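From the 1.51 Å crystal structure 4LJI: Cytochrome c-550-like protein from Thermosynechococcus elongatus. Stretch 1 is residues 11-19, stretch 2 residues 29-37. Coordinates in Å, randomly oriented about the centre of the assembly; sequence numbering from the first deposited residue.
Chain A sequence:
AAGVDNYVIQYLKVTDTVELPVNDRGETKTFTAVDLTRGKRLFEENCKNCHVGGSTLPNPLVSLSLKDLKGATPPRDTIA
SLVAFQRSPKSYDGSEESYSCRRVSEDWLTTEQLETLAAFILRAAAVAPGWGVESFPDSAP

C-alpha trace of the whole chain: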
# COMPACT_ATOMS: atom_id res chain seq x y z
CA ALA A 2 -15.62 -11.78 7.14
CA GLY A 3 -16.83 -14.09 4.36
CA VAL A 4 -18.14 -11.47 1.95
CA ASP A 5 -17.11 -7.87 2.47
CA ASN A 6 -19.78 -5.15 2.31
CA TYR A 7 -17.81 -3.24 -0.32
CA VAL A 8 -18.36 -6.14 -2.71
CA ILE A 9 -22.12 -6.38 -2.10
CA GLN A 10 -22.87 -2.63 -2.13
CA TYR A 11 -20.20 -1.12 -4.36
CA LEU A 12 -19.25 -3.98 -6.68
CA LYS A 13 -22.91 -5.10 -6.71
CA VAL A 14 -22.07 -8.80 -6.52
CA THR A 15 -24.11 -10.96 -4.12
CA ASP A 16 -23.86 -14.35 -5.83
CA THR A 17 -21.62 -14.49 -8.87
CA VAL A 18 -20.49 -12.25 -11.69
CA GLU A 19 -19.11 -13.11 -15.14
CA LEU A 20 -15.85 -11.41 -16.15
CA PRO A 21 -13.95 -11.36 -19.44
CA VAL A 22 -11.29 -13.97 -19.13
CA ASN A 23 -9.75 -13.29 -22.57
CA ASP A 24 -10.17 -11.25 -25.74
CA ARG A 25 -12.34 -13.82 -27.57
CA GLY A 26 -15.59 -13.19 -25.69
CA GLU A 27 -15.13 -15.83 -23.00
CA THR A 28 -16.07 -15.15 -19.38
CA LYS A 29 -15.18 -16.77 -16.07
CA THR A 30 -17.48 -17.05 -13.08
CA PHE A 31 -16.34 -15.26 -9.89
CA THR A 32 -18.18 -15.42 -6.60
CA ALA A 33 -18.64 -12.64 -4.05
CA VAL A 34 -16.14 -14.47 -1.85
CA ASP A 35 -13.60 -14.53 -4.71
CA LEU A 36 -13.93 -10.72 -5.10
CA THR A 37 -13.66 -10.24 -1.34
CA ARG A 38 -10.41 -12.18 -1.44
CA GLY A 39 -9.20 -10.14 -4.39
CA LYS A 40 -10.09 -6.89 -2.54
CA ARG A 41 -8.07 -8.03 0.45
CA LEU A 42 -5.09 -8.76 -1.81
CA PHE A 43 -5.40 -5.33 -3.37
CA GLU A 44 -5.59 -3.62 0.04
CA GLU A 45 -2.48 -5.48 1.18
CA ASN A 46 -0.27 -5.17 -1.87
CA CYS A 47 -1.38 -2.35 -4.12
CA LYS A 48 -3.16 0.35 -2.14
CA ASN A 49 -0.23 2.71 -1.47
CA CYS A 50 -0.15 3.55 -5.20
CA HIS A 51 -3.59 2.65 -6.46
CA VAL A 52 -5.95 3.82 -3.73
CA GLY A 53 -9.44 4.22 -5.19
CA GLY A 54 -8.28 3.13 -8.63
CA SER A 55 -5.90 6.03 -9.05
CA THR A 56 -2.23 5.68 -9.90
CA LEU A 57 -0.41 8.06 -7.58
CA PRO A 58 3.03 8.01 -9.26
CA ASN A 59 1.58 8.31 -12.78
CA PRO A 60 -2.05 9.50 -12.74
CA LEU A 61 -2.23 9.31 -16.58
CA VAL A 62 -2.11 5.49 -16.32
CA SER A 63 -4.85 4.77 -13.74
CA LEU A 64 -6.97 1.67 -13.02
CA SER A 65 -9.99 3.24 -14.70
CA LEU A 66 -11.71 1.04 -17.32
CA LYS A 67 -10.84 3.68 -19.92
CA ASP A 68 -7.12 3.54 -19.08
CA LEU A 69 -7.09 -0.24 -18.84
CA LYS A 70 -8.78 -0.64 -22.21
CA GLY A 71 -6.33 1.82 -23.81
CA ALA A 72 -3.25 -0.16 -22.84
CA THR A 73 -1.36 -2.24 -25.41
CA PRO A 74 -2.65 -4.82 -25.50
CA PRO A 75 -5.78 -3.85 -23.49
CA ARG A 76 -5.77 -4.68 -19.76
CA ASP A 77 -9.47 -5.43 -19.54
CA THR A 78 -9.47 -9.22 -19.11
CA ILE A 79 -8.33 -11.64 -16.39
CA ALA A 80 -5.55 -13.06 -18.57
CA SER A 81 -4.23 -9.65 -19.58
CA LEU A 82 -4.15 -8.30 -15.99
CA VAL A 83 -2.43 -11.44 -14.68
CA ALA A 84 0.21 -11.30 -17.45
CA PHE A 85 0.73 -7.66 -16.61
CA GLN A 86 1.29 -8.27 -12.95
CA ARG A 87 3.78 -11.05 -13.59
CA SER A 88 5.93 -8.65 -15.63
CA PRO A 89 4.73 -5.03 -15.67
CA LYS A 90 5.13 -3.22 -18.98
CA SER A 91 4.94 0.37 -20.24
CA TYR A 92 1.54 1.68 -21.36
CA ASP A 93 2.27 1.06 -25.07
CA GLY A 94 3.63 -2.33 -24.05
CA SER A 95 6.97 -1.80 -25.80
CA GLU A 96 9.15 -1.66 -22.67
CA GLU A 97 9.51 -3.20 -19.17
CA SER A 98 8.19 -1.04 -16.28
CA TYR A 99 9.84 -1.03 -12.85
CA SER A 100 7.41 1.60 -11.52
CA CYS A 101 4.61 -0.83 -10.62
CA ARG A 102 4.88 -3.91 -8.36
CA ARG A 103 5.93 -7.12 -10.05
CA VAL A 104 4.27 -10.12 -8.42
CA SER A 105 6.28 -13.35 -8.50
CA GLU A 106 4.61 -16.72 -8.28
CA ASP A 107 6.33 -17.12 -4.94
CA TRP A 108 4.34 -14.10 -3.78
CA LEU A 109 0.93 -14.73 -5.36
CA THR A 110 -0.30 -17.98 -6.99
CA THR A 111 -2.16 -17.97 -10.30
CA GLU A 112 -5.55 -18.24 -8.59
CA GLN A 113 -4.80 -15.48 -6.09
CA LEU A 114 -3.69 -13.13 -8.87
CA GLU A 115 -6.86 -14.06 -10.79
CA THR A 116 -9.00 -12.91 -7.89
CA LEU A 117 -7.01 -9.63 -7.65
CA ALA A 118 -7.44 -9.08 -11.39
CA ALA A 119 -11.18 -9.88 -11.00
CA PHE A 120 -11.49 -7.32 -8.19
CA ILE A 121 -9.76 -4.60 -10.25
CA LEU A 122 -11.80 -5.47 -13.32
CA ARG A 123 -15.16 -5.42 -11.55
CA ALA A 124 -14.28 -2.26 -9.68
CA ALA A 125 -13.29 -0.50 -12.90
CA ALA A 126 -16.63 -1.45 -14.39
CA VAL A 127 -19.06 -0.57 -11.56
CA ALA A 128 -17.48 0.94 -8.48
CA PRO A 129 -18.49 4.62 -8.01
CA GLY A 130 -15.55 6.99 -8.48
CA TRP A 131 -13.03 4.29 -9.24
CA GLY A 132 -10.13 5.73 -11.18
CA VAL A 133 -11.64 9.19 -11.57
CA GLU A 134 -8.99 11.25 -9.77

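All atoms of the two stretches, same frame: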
# COMPACT_ATOMS: atom_id res chain seq x y z
N TYR A 11 -20.91 -1.96 -3.41
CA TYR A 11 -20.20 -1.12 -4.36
C TYR A 11 -19.77 -1.87 -5.62
O TYR A 11 -19.72 -1.29 -6.71
CB TYR A 11 -19.05 -0.38 -3.67
CG TYR A 11 -19.58 0.64 -2.68
CD1 TYR A 11 -20.60 1.50 -3.04
CD2 TYR A 11 -19.08 0.73 -1.38
CE1 TYR A 11 -21.11 2.44 -2.15
CE2 TYR A 11 -19.58 1.66 -0.48
CZ TYR A 11 -20.60 2.51 -0.87
OH TYR A 11 -21.12 3.44 0.02
N LEU A 12 -19.47 -3.16 -5.50
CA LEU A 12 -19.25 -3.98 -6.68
C LEU A 12 -20.52 -4.67 -7.16
O LEU A 12 -20.53 -5.30 -8.22
CB LEU A 12 -18.20 -5.04 -6.43
CG LEU A 12 -16.75 -4.59 -6.15
CD1 LEU A 12 -15.78 -5.75 -6.16
CD2 LEU A 12 -16.26 -3.51 -7.11
N LYS A 13 -21.59 -4.55 -6.37
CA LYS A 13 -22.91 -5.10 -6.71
C LYS A 13 -22.84 -6.56 -7.12
O LYS A 13 -23.35 -6.94 -8.17
CB LYS A 13 -23.59 -4.27 -7.82
CG LYS A 13 -23.89 -2.84 -7.42
CD LYS A 13 -24.00 -1.92 -8.64
CE LYS A 13 -23.76 -0.47 -8.22
NZ LYS A 13 -23.22 0.40 -9.31
N VAL A 14 -22.18 -7.37 -6.29
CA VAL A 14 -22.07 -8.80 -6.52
C VAL A 14 -22.46 -9.55 -5.25
O VAL A 14 -21.75 -9.48 -4.24
CB VAL A 14 -20.63 -9.21 -6.94
CG1 VAL A 14 -20.51 -10.73 -7.07
CG2 VAL A 14 -20.23 -8.54 -8.25
N THR A 15 -23.60 -10.24 -5.29
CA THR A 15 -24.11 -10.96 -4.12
C THR A 15 -23.84 -12.45 -4.28
O THR A 15 -23.42 -13.11 -3.33
CB THR A 15 -25.63 -10.75 -3.94
OG1 THR A 15 -25.90 -9.39 -3.56
CG2 THR A 15 -26.17 -11.68 -2.85
N ASP A 16 -24.07 -12.95 -5.49
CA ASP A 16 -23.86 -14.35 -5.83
C ASP A 16 -22.58 -14.52 -6.65
O ASP A 16 -21.51 -14.83 -6.12
CB ASP A 16 -25.04 -14.88 -6.66
CG ASP A 16 -26.36 -14.89 -5.89
OD1 ASP A 16 -26.56 -13.99 -5.04
OD2 ASP A 16 -27.19 -15.78 -6.14
N THR A 17 -22.73 -14.37 -7.95
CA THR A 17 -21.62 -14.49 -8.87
C THR A 17 -21.67 -13.37 -9.89
O THR A 17 -22.69 -12.69 -10.03
CB THR A 17 -21.62 -15.84 -9.66
OG1 THR A 17 -22.81 -15.91 -10.46
CG2 THR A 17 -21.55 -17.02 -8.70
N VAL A 18 -20.59 -13.23 -10.62
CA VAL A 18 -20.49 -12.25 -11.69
C VAL A 18 -19.68 -12.95 -12.78
O VAL A 18 -18.87 -13.83 -12.47
CB VAL A 18 -19.76 -10.95 -11.20
CG1 VAL A 18 -18.29 -11.24 -10.88
CG2 VAL A 18 -19.85 -9.85 -12.23
N GLU A 19 -19.88 -12.56 -14.03
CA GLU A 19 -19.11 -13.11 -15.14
C GLU A 19 -18.14 -12.08 -15.67
O GLU A 19 -18.56 -10.98 -16.07
CB GLU A 19 -20.06 -13.55 -16.26
CG GLU A 19 -21.00 -14.64 -15.83
CD GLU A 19 -20.26 -15.94 -15.64
OE1 GLU A 19 -19.25 -16.15 -16.34
OE2 GLU A 19 -20.68 -16.74 -14.79
N LYS A 29 -15.38 -15.86 -17.18
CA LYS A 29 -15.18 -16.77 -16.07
C LYS A 29 -16.07 -16.33 -14.93
O LYS A 29 -16.26 -15.12 -14.69
CB LYS A 29 -13.72 -16.74 -15.63
CG LYS A 29 -13.38 -17.50 -14.35
CD LYS A 29 -11.92 -17.91 -14.37
CE LYS A 29 -11.42 -18.38 -13.01
NZ LYS A 29 -12.46 -19.09 -12.24
N THR A 30 -16.57 -17.30 -14.19
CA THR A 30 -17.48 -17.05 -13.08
C THR A 30 -16.71 -16.78 -11.78
O THR A 30 -15.96 -17.64 -11.31
CB THR A 30 -18.41 -18.26 -12.89
OG1 THR A 30 -19.03 -18.62 -14.14
CG2 THR A 30 -19.49 -17.96 -11.84
N PHE A 31 -16.90 -15.59 -11.21
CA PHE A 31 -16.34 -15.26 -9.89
C PHE A 31 -17.43 -15.04 -8.87
O PHE A 31 -18.44 -14.38 -9.15
CB PHE A 31 -15.44 -14.02 -9.95
CG PHE A 31 -14.17 -14.24 -10.70
CD1 PHE A 31 -13.04 -14.72 -10.05
CD2 PHE A 31 -14.11 -14.03 -12.05
CE1 PHE A 31 -11.87 -14.95 -10.74
CE2 PHE A 31 -12.94 -14.26 -12.75
CZ PHE A 31 -11.82 -14.73 -12.09
N THR A 32 -17.21 -15.56 -7.67
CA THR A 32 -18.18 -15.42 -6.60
C THR A 32 -17.88 -14.17 -5.80
O THR A 32 -16.82 -13.59 -5.95
CB THR A 32 -18.15 -16.62 -5.65
OG1 THR A 32 -16.89 -16.65 -4.96
CG2 THR A 32 -18.38 -17.93 -6.42
N ALA A 33 -18.81 -13.77 -4.95
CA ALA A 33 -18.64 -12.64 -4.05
C ALA A 33 -17.46 -12.86 -3.08
O ALA A 33 -16.72 -11.92 -2.72
CB ALA A 33 -19.97 -12.39 -3.28
N VAL A 34 -17.27 -14.11 -2.69
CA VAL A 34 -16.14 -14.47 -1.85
C VAL A 34 -14.81 -14.33 -2.59
O VAL A 34 -13.84 -13.80 -2.04
CB VAL A 34 -16.33 -15.89 -1.32
CG1 VAL A 34 -15.06 -16.38 -0.65
CG2 VAL A 34 -17.50 -15.92 -0.37
N ASP A 35 -14.77 -14.75 -3.85
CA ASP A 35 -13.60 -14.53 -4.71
C ASP A 35 -13.22 -13.03 -4.75
O ASP A 35 -12.06 -12.69 -4.65
CB ASP A 35 -13.88 -14.93 -6.15
CG ASP A 35 -14.04 -16.45 -6.35
OD1 ASP A 35 -13.38 -17.27 -5.66
OD2 ASP A 35 -14.82 -16.82 -7.25
N LEU A 36 -14.21 -12.16 -4.99
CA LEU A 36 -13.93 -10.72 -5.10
C LEU A 36 -13.54 -10.13 -3.77
O LEU A 36 -12.73 -9.20 -3.72
CB LEU A 36 -15.14 -9.99 -5.68
CG LEU A 36 -15.52 -10.42 -7.10
CD1 LEU A 36 -16.95 -10.02 -7.40
CD2 LEU A 36 -14.59 -9.79 -8.11
N THR A 37 -14.09 -10.66 -2.67
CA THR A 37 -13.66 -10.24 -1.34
C THR A 37 -12.21 -10.59 -1.10
O THR A 37 -11.45 -9.79 -0.51
CB THR A 37 -14.47 -10.94 -0.25
OG1 THR A 37 -15.82 -10.49 -0.33
CG2 THR A 37 -13.92 -10.67 1.14

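A recurring principle of small protein contacts is that apolar side chains gather on one face of a sheet while backbone bonds set the register and polar groups occupy the exposed face. The pairing of residues 11-19 with residues 29-37 in this cytochrome c-550-like protein is a compact example, burying 502 Å² summed over both sides.

At its centre lies L36, a buried residue in the first turn of a helix, whose CA-to-CB bond points toward the other stretch. Its CD1 meets two valines: V14 CG1 approaches L36 CD1 to 3.6 Å, and V18 CG1 lies 3.9 Å from the same L36 CD1. One methyl group thus ties the loop before the first strand to the strand itself. L12 adds a looser contact, with its CD1 4.3 Å from L36 CB. Beside this cluster sits A33, whose CB lies against the backbone of the loop: A33 CB is 3.5 Å from V14 O and equally 3.5 Å from T15 O, while V14 CG1 stands 4.2 Å from A33 CB. For the methyl group of A33 the nearest atoms of the other stretch are thus main-chain oxygens, with the valine methyl farther off.

V18 and F31 share one face of the sheet, and V18 CG1 lies 4.1 Å from F31 CB. Beyond its CB the phenylalanine takes another course, for the end of its side chain leads away from the first stretch.

Backbone hydrogen bonds run alongside this packing. The strands run antiparallel, with 151° between their directions, and V18 and F31 form the hydrogen-bonded pair: V18 N donates to F31 O at 2.8 Å, and F31 N returns a bond to V18 O at 2.9 Å, the latter the straighter at 165°. The neighbouring pairs, T17 with T32 and E19 with T30, are non-hydrogen-bonded, and CA-H...O contacts supplement the ladder, among them T17 CA to F31 O at 3.2 Å. Where strand gives way to helix, A33 N donates to D16 O at 3.1 Å, so the first helical residue is still held by the loop.

That transition is also organised locally. T32 occupies the N-cap position, and its OG1 accepts from D35 N at 3.1 Å, satisfying an amide that has no preceding helical turn to supply a carbonyl. In reciprocal fashion, T32 N donates to D35 OD2 at 2.7 Å, nearly linear at 175°.

The opposite face of the sheet, carrying T17, E19, T30 and T32, forms the polar edge. It is not purely polar, since T17 CB lies 3.7 Å from T30 CG2 and the methyls T17 CG2 and T32 CG2 are 4.0 Å apart. The only side-chain hydrogen bond between the stretches joins the E19-T30 pair, in which T30 OG1 donates to E19 OE2 at a short 2.6 Å. The glutamate, with chi1 and chi2 both m, brings its carboxylate nearer to the partner strand, and this side-chain bond links a pair that lacks backbone hydrogen bonds of its own.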